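Local structure of protein AggB (Escherichia coli, 4PHX) at residues B[102-105]-B[106-110]. The protein is the minor subunit of type I aggregative adherence fimbriae of enteroaggregative Escherichia coli and probably contributes to adhesion to host cells. Residues are numbered along the deposited sequence; the frame is centred on the assembly and turned at random.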
loop_
_atom_site.group_PDB
_atom_site.type_symbol
_atom_site.label_atom_id
_atom_site.label_comp_id
_atom_site.label_asym_id
_atom_site.label_seq_id
_atom_site.Cartn_x
_atom_site.Cartn_y
_atom_site.Cartn_z
ATOM N N TYR B 102 -7.009 -13.927 10.487
ATOM C CA TYR B 102 -6.916 -15.362 10.327
ATOM C C TYR B 102 -8.279 -16.000 10.584
ATOM O O TYR B 102 -9.080 -15.491 11.363
ATOM C CB TYR B 102 -5.890 -15.907 11.326
ATOM C CG TYR B 102 -6.071 -17.363 11.689
ATOM C CD1 TYR B 102 -5.599 -18.364 10.861
ATOM C CD2 TYR B 102 -6.702 -17.729 12.866
ATOM C CE1 TYR B 102 -5.746 -19.689 11.191
ATOM C CE2 TYR B 102 -6.855 -19.056 13.210
ATOM C CZ TYR B 102 -6.375 -20.032 12.364
ATOM O OH TYR B 102 -6.514 -21.358 12.698
ATOM N N SER B 103 -8.521 -17.136 9.954
ATOM C CA SER B 103 -9.783 -17.829 10.134
ATOM C C SER B 103 -9.590 -19.200 10.752
ATOM O O SER B 103 -9.099 -20.131 10.109
ATOM C CB SER B 103 -10.513 -17.966 8.791
ATOM O OG SER B 103 -9.812 -18.854 7.930
ATOM N N ALA B 104 -9.979 -19.333 12.006
ATOM C CA ALA B 104 -10.062 -20.655 12.574
ATOM C C ALA B 104 -11.096 -21.391 11.754
ATOM O O ALA B 104 -12.134 -20.826 11.418
ATOM C CB ALA B 104 -10.485 -20.586 14.005
ATOM N N PRO B 105 -10.814 -22.657 11.416
ATOM C CA PRO B 105 -11.777 -23.491 10.692
ATOM C C PRO B 105 -13.061 -23.656 11.495
ATOM O O PRO B 105 -13.126 -23.188 12.634
ATOM C CB PRO B 105 -11.057 -24.841 10.575
ATOM C CG PRO B 105 -10.030 -24.820 11.663
ATOM C CD PRO B 105 -9.588 -23.397 11.755
ATOM N N GLY B 106 -14.064 -24.304 10.904
ATOM C CA GLY B 106 -15.308 -24.579 11.602
ATOM C C GLY B 106 -16.496 -23.963 10.897
ATOM O O GLY B 106 -16.437 -23.674 9.703
ATOM N N GLU B 107 -17.581 -23.761 11.633
ATOM C CA GLU B 107 -18.774 -23.149 11.050
ATOM C C GLU B 107 -19.036 -21.765 11.626
ATOM O O GLU B 107 -18.805 -21.525 12.804
ATOM C CB GLU B 107 -19.998 -24.046 11.244
ATOM C CG GLU B 107 -20.005 -25.293 10.383
ATOM C CD GLU B 107 -21.211 -26.177 10.659
ATOM O OE1 GLU B 107 -21.890 -25.964 11.687
ATOM O OE2 GLU B 107 -21.478 -27.088 9.849
ATOM N N TYR B 108 -19.498 -20.850 10.784
ATOM C CA TYR B 108 -19.939 -19.555 11.269
ATOM C C TYR B 108 -21.327 -19.264 10.714
ATOM O O TYR B 108 -21.551 -19.334 9.497
ATOM C CB TYR B 108 -18.979 -18.453 10.848
ATOM C CG TYR B 108 -17.567 -18.605 11.348
ATOM C CD1 TYR B 108 -17.125 -17.926 12.472
ATOM C CD2 TYR B 108 -16.667 -19.411 10.675
ATOM C CE1 TYR B 108 -15.819 -18.059 12.911
ATOM C CE2 TYR B 108 -15.371 -19.549 11.099
ATOM C CZ TYR B 108 -14.948 -18.881 12.217
ATOM O OH TYR B 108 -13.646 -19.049 12.623
ATOM N N ILE B 109 -22.255 -18.946 11.611
ATOM C CA ILE B 109 -23.620 -18.634 11.218
ATOM C C ILE B 109 -23.841 -17.138 11.041
ATOM O O ILE B 109 -23.768 -16.360 11.988
ATOM C CB ILE B 109 -24.638 -19.165 12.230
ATOM C CG1 ILE B 109 -24.535 -20.683 12.344
ATOM C CG2 ILE B 109 -26.038 -18.801 11.803
ATOM C CD1 ILE B 109 -25.003 -21.205 13.684
ATOM N N PHE B 110 -24.116 -16.735 9.811
ATOM C CA PHE B 110 -24.553 -15.372 9.579
ATOM C C PHE B 110 -26.083 -15.287 9.554
ATOM O O PHE B 110 -26.758 -15.931 8.750
ATOM C CB PHE B 110 -23.951 -14.866 8.282
ATOM C CG PHE B 110 -22.444 -14.796 8.311
ATOM C CD1 PHE B 110 -21.789 -14.133 9.339
ATOM C CD2 PHE B 110 -21.688 -15.399 7.322
ATOM C CE1 PHE B 110 -20.405 -14.059 9.365
ATOM C CE2 PHE B 110 -20.298 -15.330 7.345
ATOM C CZ PHE B 110 -19.658 -14.662 8.368
HETATM O O HOH W 1 -11.519 -16.599 12.972
#
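Tyr108 reaches back along its own chain to the main chain of Ala104, and one direct hydrogen bond closes the bend: Tyr108 OH donates to Ala104 O over 2.6 Å. The C=O...O angle of 132° and a donor tilted 25° from the carbonyl plane describe a bent but close approach. Ala104 O lies at the edge of the phenol ring, in its plane, 3.5 Å from Tyr108 CE2. With CG anti to the carbonyl carbon and beside the backbone N, the ring extends back toward the loop, alongside the Pro105-Gly106 link.

This is a tyrosine corner, a motif of Greek-key beta proteins: the hydroxyl meets the backbone four residues earlier, across the Pro-Gly pair that precedes strand 107-117 of this Ig-like sandwich. Gly106 has a backbone (phi 121°) in which a beta carbon would press against Pro105 O, as the chain enters the strand.

Water forms a second link. One molecule donates to Tyr108 OH (3.3 Å) and to Tyr102 O (3.1 Å) while accepting from Ala104 N (3.3 Å), so the hydroxyl is tied to the loop both directly and indirectly. Asn54 ND2 adds a weak bond to the same hydroxyl and a hydrogen bond to Pro105 O.

Side-chain packing across the bend is slight: the Ala104 CB methyl lies 3.8 Å from Tyr108 OH, and the buried ring packs instead on Val52, Leu62 and Leu140.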